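Local coordinates for protein glucosamine-6-phosphate deaminase (Thermotoga maritima, PDB 1J5X) that is a SIS-domain protein of the alpha/beta class, with helices packed round parallel beta-sheets, at residues 88-92 and 93-97; 108-111 and 112-115; 132-136 and 137-141; 172-175 and 176-180. All coordinates share one frame; numbering follows the deposited sequence.

Contact 1 of 4, residues 88-92 and 93-97; sequences GEVAF and QKIPD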
loop_
_atom_site.group_PDB
_atom_site.type_symbol
_atom_site.label_atom_id
_atom_site.label_comp_id
_atom_site.label_asym_id
_atom_site.label_seq_id
_atom_site.Cartn_x
_atom_site.Cartn_y
_atom_site.Cartn_z
ATOM N N GLY A 88 5.008 15.940 5.602
ATOM C CA GLY A 88 5.231 16.946 6.633
ATOM C C GLY A 88 6.717 17.246 6.844
ATOM O O GLY A 88 7.098 18.376 7.109
ATOM N N GLU A 89 7.579 16.228 6.744
ATOM C CA GLU A 89 9.012 16.464 6.923
ATOM C C GLU A 89 9.587 17.345 5.801
ATOM O O GLU A 89 10.531 18.115 6.022
ATOM C CB GLU A 89 9.762 15.112 7.020
ATOM C CG GLU A 89 9.210 14.307 8.252
ATOM C CD GLU A 89 10.029 13.058 8.544
ATOM O OE1 GLU A 89 10.907 12.697 7.698
ATOM O OE2 GLU A 89 9.762 12.451 9.597
ATOM N N VAL A 90 9.037 17.225 4.599
ATOM C CA VAL A 90 9.504 18.031 3.497
ATOM C C VAL A 90 8.912 19.443 3.662
ATOM O O VAL A 90 9.610 20.447 3.511
ATOM C CB VAL A 90 9.035 17.457 2.124
ATOM C CG1 VAL A 90 9.500 18.368 0.975
ATOM C CG2 VAL A 90 9.641 15.987 1.892
ATOM N N ALA A 91 7.611 19.471 3.907
ATOM C CA ALA A 91 6.901 20.762 4.047
ATOM C C ALA A 91 7.560 21.673 5.056
ATOM O O ALA A 91 7.631 22.901 4.832
ATOM C CB ALA A 91 5.423 20.507 4.477
ATOM N N PHE A 92 8.021 21.115 6.182
ATOM C CA PHE A 92 8.642 21.948 7.198
ATOM C C PHE A 92 10.191 21.944 7.155
ATOM O O PHE A 92 10.840 22.450 8.051
ATOM C CB PHE A 92 8.047 21.561 8.556
ATOM C CG PHE A 92 6.636 22.054 8.729
ATOM C CD1 PHE A 92 6.394 23.390 9.077
ATOM C CD2 PHE A 92 5.551 21.248 8.425
ATOM C CE1 PHE A 92 5.070 23.900 9.105
ATOM C CE2 PHE A 92 4.230 21.750 8.444
ATOM C CZ PHE A 92 4.002 23.084 8.783
ATOM N N GLN A 93 10.720 21.394 6.076
ATOM C CA GLN A 93 12.148 21.335 5.777
ATOM C C GLN A 93 12.951 20.756 6.948
ATOM O O GLN A 93 13.991 21.341 7.400
ATOM C CB GLN A 93 12.656 22.754 5.383
ATOM C CG GLN A 93 11.979 23.209 4.070
ATOM C CD GLN A 93 12.545 24.529 3.545
ATOM O OE1 GLN A 93 13.623 24.560 2.936
ATOM N NE2 GLN A 93 11.819 25.611 3.780
ATOM N N LYS A 94 12.455 19.622 7.427
ATOM C CA LYS A 94 13.128 18.928 8.508
ATOM C C LYS A 94 13.935 17.738 8.011
ATOM O O LYS A 94 14.605 17.044 8.810
ATOM C CB LYS A 94 12.114 18.493 9.573
ATOM C CG LYS A 94 11.426 19.720 10.226
ATOM C CD LYS A 94 12.484 20.763 10.613
ATOM C CE LYS A 94 11.856 21.939 11.299
ATOM N NZ LYS A 94 12.967 22.864 11.723
ATOM N N ILE A 95 13.857 17.491 6.717
ATOM C CA ILE A 95 14.608 16.401 6.098
ATOM C C ILE A 95 16.100 16.750 5.935
ATOM O O ILE A 95 16.482 17.899 5.856
ATOM C CB ILE A 95 14.106 16.090 4.658
ATOM C CG1 ILE A 95 14.226 17.319 3.763
ATOM C CG2 ILE A 95 12.667 15.666 4.673
ATOM C CD1 ILE A 95 13.979 16.982 2.328
ATOM N N PRO A 96 16.962 15.729 5.966
ATOM C CA PRO A 96 18.386 16.012 5.777
ATOM C C PRO A 96 18.419 16.623 4.333
ATOM O O PRO A 96 17.636 16.197 3.474
ATOM C CB PRO A 96 19.000 14.622 5.854
ATOM C CG PRO A 96 18.182 13.955 6.983
ATOM C CD PRO A 96 16.720 14.393 6.560
ATOM N N ASP A 97 19.262 17.626 4.070
ATOM C CA ASP A 97 19.290 18.271 2.736
ATOM C C ASP A 97 19.164 17.356 1.506
ATOM O O ASP A 97 19.634 16.234 1.524
ATOM C CB ASP A 97 20.570 19.126 2.563
ATOM C CG ASP A 97 20.583 20.382 3.468
ATOM O OD1 ASP A 97 19.491 20.922 3.807
ATOM O OD2 ASP A 97 21.698 20.848 3.821
HETATM O O HOH W 1 9.501 25.263 5.017
HETATM O O HOH W 2 13.447 24.021 9.131
#

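Contact 2 of 4, residues 108-111 and 112-115; sequences SRTG and NTTE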
loop_
_atom_site.group_PDB
_atom_site.type_symbol
_atom_site.label_atom_id
_atom_site.label_comp_id
_atom_site.label_asym_id
_atom_site.label_seq_id
_atom_site.Cartn_x
_atom_site.Cartn_y
_atom_site.Cartn_z
ATOM N N SER A 108 -1.346 12.642 -3.271
ATOM C CA SER A 108 -2.464 13.150 -2.422
ATOM C C SER A 108 -3.692 12.761 -3.259
ATOM O O SER A 108 -3.913 13.333 -4.317
ATOM C CB SER A 108 -2.426 14.689 -2.270
ATOM O OG SER A 108 -3.683 15.079 -1.633
ATOM N N ARG A 109 -4.432 11.797 -2.763
ATOM C CA ARG A 109 -5.620 11.295 -3.466
ATOM C C ARG A 109 -6.568 12.454 -3.797
ATOM O O ARG A 109 -6.943 12.628 -4.954
ATOM C CB ARG A 109 -6.323 10.288 -2.584
ATOM C CG ARG A 109 -7.635 9.737 -3.197
ATOM C CD ARG A 109 -8.208 8.630 -2.332
ATOM N NE ARG A 109 -8.386 9.008 -0.926
ATOM C CZ ARG A 109 -9.287 8.458 -0.113
ATOM N NH1 ARG A 109 -10.104 7.523 -0.569
ATOM N NH2 ARG A 109 -9.330 8.790 1.172
ATOM N N THR A 110 -6.939 13.249 -2.778
ATOM C CA THR A 110 -7.884 14.379 -3.030
ATOM C C THR A 110 -7.171 15.532 -3.720
ATOM O O THR A 110 -7.790 16.426 -4.333
ATOM C CB THR A 110 -8.535 14.942 -1.710
ATOM O OG1 THR A 110 -7.514 15.531 -0.903
ATOM C CG2 THR A 110 -9.288 13.845 -0.935
ATOM N N GLY A 111 -5.834 15.519 -3.638
ATOM C CA GLY A 111 -5.018 16.562 -4.264
ATOM C C GLY A 111 -4.982 17.887 -3.484
ATOM O O GLY A 111 -4.397 18.850 -3.925
ATOM N N ASN A 112 -5.574 17.910 -2.304
ATOM C CA ASN A 112 -5.615 19.164 -1.563
ATOM C C ASN A 112 -4.965 19.071 -0.164
ATOM O O ASN A 112 -5.039 20.015 0.639
ATOM C CB ASN A 112 -7.086 19.654 -1.482
ATOM C CG ASN A 112 -7.594 20.176 -2.828
ATOM O OD1 ASN A 112 -6.747 20.868 -3.569
ATOM N ND2 ASN A 112 -8.790 19.982 -3.171
ATOM N N THR A 113 -4.281 17.952 0.090
ATOM C CA THR A 113 -3.592 17.719 1.379
ATOM C C THR A 113 -2.565 18.828 1.603
ATOM O O THR A 113 -1.614 18.986 0.838
ATOM C CB THR A 113 -2.913 16.325 1.366
ATOM O OG1 THR A 113 -3.903 15.359 0.996
ATOM C CG2 THR A 113 -2.369 15.970 2.739
ATOM N N THR A 114 -2.793 19.622 2.651
ATOM C CA THR A 114 -1.930 20.773 2.900
ATOM C C THR A 114 -0.435 20.477 2.927
ATOM O O THR A 114 0.343 21.182 2.290
ATOM C CB THR A 114 -2.291 21.469 4.196
ATOM O OG1 THR A 114 -3.718 21.739 4.249
ATOM C CG2 THR A 114 -1.548 22.783 4.245
ATOM N N GLU A 115 -0.067 19.431 3.653
ATOM C CA GLU A 115 1.349 19.064 3.756
ATOM C C GLU A 115 1.966 18.726 2.394
ATOM O O GLU A 115 3.122 19.024 2.147
ATOM C CB GLU A 115 1.455 17.888 4.718
ATOM C CG GLU A 115 1.223 18.300 6.151
ATOM C CD GLU A 115 0.897 17.092 6.994
ATOM O OE1 GLU A 115 1.844 16.278 7.204
ATOM O OE2 GLU A 115 -0.274 16.899 7.409
#

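Contact 3 of 4, residues 132-136 and 137-141; sequences GITIE and EESRL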
loop_
_atom_site.group_PDB
_atom_site.type_symbol
_atom_site.label_atom_id
_atom_site.label_comp_id
_atom_site.label_asym_id
_atom_site.label_seq_id
_atom_site.Cartn_x
_atom_site.Cartn_y
_atom_site.Cartn_z
ATOM N N GLY A 132 2.551 15.269 -9.917
ATOM C CA GLY A 132 1.419 15.263 -9.020
ATOM C C GLY A 132 0.503 14.074 -9.151
ATOM O O GLY A 132 -0.350 14.043 -10.026
ATOM N N ILE A 133 0.602 13.109 -8.240
ATOM C CA ILE A 133 -0.270 11.943 -8.349
ATOM C C ILE A 133 -1.546 12.207 -7.548
ATOM O O ILE A 133 -1.474 12.333 -6.327
ATOM C CB ILE A 133 0.416 10.721 -7.759
ATOM C CG1 ILE A 133 1.736 10.461 -8.507
ATOM C CG2 ILE A 133 -0.521 9.481 -7.768
ATOM C CD1 ILE A 133 1.578 9.993 -9.955
ATOM N N THR A 134 -2.712 12.198 -8.215
ATOM C CA THR A 134 -3.956 12.461 -7.480
ATOM C C THR A 134 -5.108 11.869 -8.309
ATOM O O THR A 134 -4.907 11.520 -9.477
ATOM C CB THR A 134 -4.187 14.022 -7.388
ATOM O OG1 THR A 134 -5.438 14.297 -6.735
ATOM C CG2 THR A 134 -4.174 14.619 -8.687
ATOM N N ILE A 135 -6.291 11.719 -7.705
ATOM C CA ILE A 135 -7.406 11.231 -8.529
ATOM C C ILE A 135 -8.341 12.406 -8.841
ATOM O O ILE A 135 -9.359 12.223 -9.494
ATOM C CB ILE A 135 -8.257 10.077 -7.850
ATOM C CG1 ILE A 135 -8.986 10.543 -6.593
ATOM C CG2 ILE A 135 -7.339 8.931 -7.491
ATOM C CD1 ILE A 135 -9.789 9.424 -5.989
ATOM N N GLU A 136 -7.946 13.619 -8.450
ATOM C CA GLU A 136 -8.815 14.806 -8.643
ATOM C C GLU A 136 -8.206 15.817 -9.589
ATOM O O GLU A 136 -7.291 16.528 -9.221
ATOM C CB GLU A 136 -9.088 15.455 -7.282
ATOM C CG GLU A 136 -9.983 14.659 -6.346
ATOM C CD GLU A 136 -11.406 14.494 -6.867
ATOM O OE1 GLU A 136 -11.796 15.225 -7.797
ATOM O OE2 GLU A 136 -12.102 13.628 -6.330
ATOM N N GLU A 137 -8.724 15.888 -10.827
ATOM C CA GLU A 137 -8.169 16.774 -11.846
ATOM C C GLU A 137 -8.237 18.267 -11.598
ATOM O O GLU A 137 -7.490 19.032 -12.201
ATOM C CB GLU A 137 -8.803 16.475 -13.230
ATOM C CG GLU A 137 -10.285 16.966 -13.308
ATOM C CD GLU A 137 -10.990 16.625 -14.618
ATOM O OE1 GLU A 137 -10.347 15.969 -15.488
ATOM O OE2 GLU A 137 -12.185 17.014 -14.771
ATOM N N GLU A 138 -9.127 18.700 -10.709
ATOM C CA GLU A 138 -9.264 20.118 -10.433
ATOM C C GLU A 138 -8.577 20.499 -9.118
ATOM O O GLU A 138 -8.701 21.646 -8.659
ATOM C CB GLU A 138 -10.773 20.492 -10.342
ATOM C CG GLU A 138 -11.458 20.200 -11.639
ATOM C CD GLU A 138 -12.917 20.649 -11.666
ATOM O OE1 GLU A 138 -13.554 20.688 -10.567
ATOM O OE2 GLU A 138 -13.382 20.899 -12.801
ATOM N N SER A 139 -7.851 19.548 -8.516
ATOM C CA SER A 139 -7.221 19.823 -7.220
ATOM C C SER A 139 -5.992 20.703 -7.354
ATOM O O SER A 139 -5.441 20.895 -8.422
ATOM C CB SER A 139 -6.814 18.514 -6.502
ATOM O OG SER A 139 -5.780 17.891 -7.260
ATOM N N ARG A 140 -5.616 21.290 -6.229
ATOM C CA ARG A 140 -4.444 22.144 -6.206
ATOM C C ARG A 140 -3.193 21.319 -6.660
ATOM O O ARG A 140 -2.352 21.841 -7.361
ATOM C CB ARG A 140 -4.220 22.685 -4.793
ATOM C CG ARG A 140 -5.246 23.797 -4.422
ATOM C CD ARG A 140 -4.857 24.483 -3.143
ATOM N NE ARG A 140 -3.438 24.833 -3.207
ATOM C CZ ARG A 140 -2.746 25.349 -2.193
ATOM N NH1 ARG A 140 -3.351 25.585 -1.035
ATOM N NH2 ARG A 140 -1.438 25.601 -2.335
ATOM N N LEU A 141 -3.081 20.060 -6.231
ATOM C CA LEU A 141 -1.882 19.284 -6.704
ATOM C C LEU A 141 -1.893 19.117 -8.235
ATOM O O LEU A 141 -0.849 19.197 -8.914
ATOM C CB LEU A 141 -1.834 17.916 -5.984
ATOM C CG LEU A 141 -0.512 17.110 -6.261
ATOM C CD1 LEU A 141 0.642 17.940 -5.780
ATOM C CD2 LEU A 141 -0.513 15.745 -5.555
HETATM O O HOH W 3 -10.895 14.069 -11.528
HETATM O O HOH W 4 -11.206 17.345 -9.109
#

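Contact 4 of 4, residues 172-175 and 176-180; sequences MFLA and DKIAG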
loop_
_atom_site.group_PDB
_atom_site.type_symbol
_atom_site.label_atom_id
_atom_site.label_comp_id
_atom_site.label_asym_id
_atom_site.label_seq_id
_atom_site.Cartn_x
_atom_site.Cartn_y
_atom_site.Cartn_z
HETATM N N MSE A 172 4.324 0.697 -10.793
HETATM C CA MSE A 172 5.264 -0.456 -10.949
HETATM C C MSE A 172 5.391 -0.721 -12.453
HETATM O O MSE A 172 6.488 -0.895 -13.010
HETATM C CB MSE A 172 4.702 -1.666 -10.251
HETATM C CG MSE A 172 4.743 -1.494 -8.759
HETATM SE SE MSE A 172 4.022 -3.065 -7.844
HETATM C CE MSE A 172 5.565 -4.269 -8.009
ATOM N N PHE A 173 4.246 -0.775 -13.127
ATOM C CA PHE A 173 4.239 -1.018 -14.585
ATOM C C PHE A 173 5.048 0.034 -15.325
ATOM O O PHE A 173 5.873 -0.275 -16.216
ATOM C CB PHE A 173 2.756 -1.113 -15.050
ATOM C CG PHE A 173 2.569 -1.402 -16.528
ATOM C CD1 PHE A 173 2.684 -0.391 -17.463
ATOM C CD2 PHE A 173 2.249 -2.669 -16.952
ATOM C CE1 PHE A 173 2.473 -0.625 -18.825
ATOM C CE2 PHE A 173 2.028 -2.922 -18.350
ATOM C CZ PHE A 173 2.144 -1.899 -19.254
ATOM N N LEU A 174 4.846 1.289 -14.976
ATOM C CA LEU A 174 5.609 2.388 -15.580
ATOM C C LEU A 174 7.148 2.238 -15.365
ATOM O O LEU A 174 7.989 2.505 -16.269
ATOM C CB LEU A 174 5.134 3.712 -14.964
ATOM C CG LEU A 174 5.784 5.021 -15.432
ATOM C CD1 LEU A 174 4.996 6.238 -15.035
ATOM C CD2 LEU A 174 7.067 5.147 -14.767
ATOM N N ALA A 175 7.533 1.846 -14.161
ATOM C CA ALA A 175 8.974 1.684 -13.918
ATOM C C ALA A 175 9.557 0.596 -14.827
ATOM O O ALA A 175 10.653 0.780 -15.412
ATOM C CB ALA A 175 9.224 1.267 -12.464
ATOM N N ASP A 176 8.851 -0.525 -14.930
ATOM C CA ASP A 176 9.382 -1.589 -15.762
ATOM C C ASP A 176 9.423 -1.142 -17.227
ATOM O O ASP A 176 10.366 -1.468 -17.962
ATOM C CB ASP A 176 8.571 -2.846 -15.619
ATOM C CG ASP A 176 8.885 -3.593 -14.322
ATOM O OD1 ASP A 176 10.108 -3.764 -14.013
ATOM O OD2 ASP A 176 7.946 -4.018 -13.618
ATOM N N LYS A 177 8.403 -0.414 -17.671
ATOM C CA LYS A 177 8.436 0.054 -19.077
ATOM C C LYS A 177 9.630 0.966 -19.306
ATOM O O LYS A 177 10.310 0.906 -20.370
ATOM C CB LYS A 177 7.123 0.811 -19.461
ATOM C CG LYS A 177 5.929 -0.055 -19.642
ATOM C CD LYS A 177 6.200 -1.081 -20.799
ATOM C CE LYS A 177 4.898 -1.783 -21.228
ATOM N NZ LYS A 177 5.118 -2.920 -22.242
ATOM N N ILE A 178 9.939 1.819 -18.342
ATOM C CA ILE A 178 11.070 2.726 -18.512
ATOM C C ILE A 178 12.391 1.921 -18.554
ATOM O O ILE A 178 13.299 2.241 -19.342
ATOM C CB ILE A 178 11.118 3.754 -17.395
ATOM C CG1 ILE A 178 9.950 4.722 -17.612
ATOM C CG2 ILE A 178 12.471 4.491 -17.350
ATOM C CD1 ILE A 178 9.771 5.739 -16.539
ATOM N N ALA A 179 12.443 0.876 -17.734
ATOM C CA ALA A 179 13.659 0.051 -17.673
ATOM C C ALA A 179 13.840 -0.833 -18.892
ATOM O O ALA A 179 14.941 -1.300 -19.140
ATOM C CB ALA A 179 13.628 -0.834 -16.439
ATOM N N GLY A 180 12.772 -1.052 -19.634
ATOM C CA GLY A 180 12.809 -1.978 -20.752
ATOM C C GLY A 180 12.554 -3.426 -20.313
ATOM O O GLY A 180 12.876 -4.367 -21.060
#

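Contact 1 of 4, residues 88-92 and 93-97
Ile95 closes over the last turn of helix 87-91 by laying its CG2 methyl against the carbonyl group of Glu89, 3.5 Å from CG2 to Glu89 O. The same methyl meets Glu89 CB and lies 4.1 Å from Val90 CG2, where the two branched side chains cross obliquely. With CG1 held between the backbone N and the carbonyl carbon (chi1 59°), Ile95 has CG2 beside its own N, on the side of the helix end. This is the close-packed, buried part: Val90 and Ile95 both rest on Ile85 of strand 81-86, and Val90 also reaches Ala119 and Leu123 of helix 114-125.

The opposite character belongs to Phe92, Gln93 and Lys94, which are exposed, and two waters bridge polar atoms here. Lys94 bends at chi2 (-47°) and runs its aliphatic chain past Phe92 O, with CE 3.4 Å from that oxygen; one water then joins Lys94 NZ to Phe92 O. A second water accepts from Gln93 NE2 at 2.7 Å and donates to Ala91 O, while Gln93 OE1 is taken by Arg126.

Between the two sides the backbone turns. Lys94 N donates to Glu89 O at 2.8 Å, almost in line with the C=O bond, and Ile95 N adds a weak bond to the same oxygen. Gln93 N reaches Val90 O at 3.0 Å, standing well above the carbonyl plane. Gln93, with positive phi, is the C-prime residue, and this pair of bonds is the signature of a Schellman motif ending a helix.

Contact 2 of 4, residues 108-111 and 112-115
Ser108 OG is the polar atom round which this turn gathers: it shares a 2.7 Å hydrogen bond with Thr113 OG1, in which either hydroxyl could be the donor, and it accepts a weak bond from Gly111 N at 3.0 Å. The turn is the loop that follows strand 102-107 and leads into helix 114-125, a strand-to-helix connection of the parallel alpha/beta fold of the SIS domain.

Ser108 OG is swung anti to its backbone N (chi1 170°), which carries it across the loop to Thr113. The short bond between the hydroxyls necessarily brings Thr113 CB to 3.3 Å from Ser108 OG. Thr113 stands at the N-cap position, yet its side chain makes no capping bond; its hydroxyl instead ties the helix start back to the end of the strand.

A second, weaker link joins Thr110 and Asn112. Asn112 N points nearly straight at Thr110 OG1, with an N-H...O angle of 163°, but over a long 3.4 Å. Thr110 OG1 has its stronger partner in Thr339, a residue near the C-terminal end of the chain. Between Thr110 and Asn112, Gly111 has a positive phi of 77°, and its N points back to Ser108 OG in the weak bond already noted.

Asn112 CG, set beside its own backbone N, lies 3.5 Å from Gly111 C. Asn112 OD1 is claimed by Arg140 N, although it also sits 3.1 Å from Gly111 O, an acceptor like itself.

Contact 3 of 4, residues 132-136 and 137-141
Ser139 reaches back to Glu136 with both its backbone and its side chain. Its CB lies 3.9 Å from Glu136 CB and 3.4 Å from Glu136 O. Beyond it, OG sits between the backbone N and the carbonyl carbon (chi1 66°), from where it donates to Glu136 O at 2.8 Å, in the carbonyl plane. Ser139 is the N-cap residue, and its OG accepts from Ala142 N and passes 3.6 Å from Thr134 OG1. Ser139 N also donates to Glu136 O, at 3.2 Å and from well above the carbonyl plane, so one oxygen is gripped from two directions and the type I turn from Glu136 to Ser139 is closed.

Thr134 OG1 accepts from Glu136 N at 3.1 Å, forming an ST turn just ahead, and itself bonds to Arg109 O. On the solvent side, one water spans Ile135 O and Glu137 N, and another links Glu136 OE1 to Glu138 N. Deeper in, Leu141 lays CG over Gly132 CA at 3.8 Å and CD2 against Ile133 O, packing the first helical turn onto the strand.

Two successive turns thus make the strand-to-helix connection of the beta-alpha-beta unit formed by strand 128-134, helix 140-144 and strand 147-150.

Contact 4 of 4, residues 172-175 and 176-180
Phe173 lies alongside the aliphatic chain of Lys177, one helical turn on, the two side chains pointing the same way. The CD1-CE1-CZ side of the ring does the touching: Phe173 CZ is 3.4 Å from Lys177 CE, and CE1 meets both CG and CE, the CE methylene approaching the ring obliquely. The lysine is bent at chi2 (-60°) and then extended, which keeps its chain beside the ring while NZ goes on to Thr183.

Leu174 and Ile178 form a second side-by-side pair one helical turn apart. Leu174 CD2 presses on Ile178 CD1 at 3.3 Å, tighter than usual for two carbons. Ile178 CG1 rests against Leu174 O.

Beneath both pairs the backbone bonds are regular, as in Lys177 N to Phe173 O at 2.9 Å and Ile178 N to Leu174 O at 2.9 Å. On the buried side, Asp176 is held by Tyr73 of helix 62-78 through OD2 and by Asn181 through OD1, and Ala175 touches Val77 of the same helix.

At Gly180 the phi angle turns positive: Gly180 N bonds weakly to Lys177 O, and Asn181 N bonds to Asp176 O, the Schellman motif that ends helix 162-179.

The four contacts come in series along the chain, all local turns or helix segments, the first three lying wholly within the SIS domain. Contacts 2 and 3 are nearest, their centres 8 Å apart, because they follow the neighbouring parallel strands 102-107 and 128-134; Gly111 O to Leu141 N, probably a hydrogen bond, spans 2.9 Å between them. Contact 1, its centre about 17 Å from that of contact 2, still touches it where Ala91 packs on Glu115 at the start of helix 114-125. Contact 4 stands apart, about 7 Å from contact 3 at the nearest atoms and with centres 23 Å apart. Together they mark two connections following strands of the five-stranded sheet and two helix ends around it.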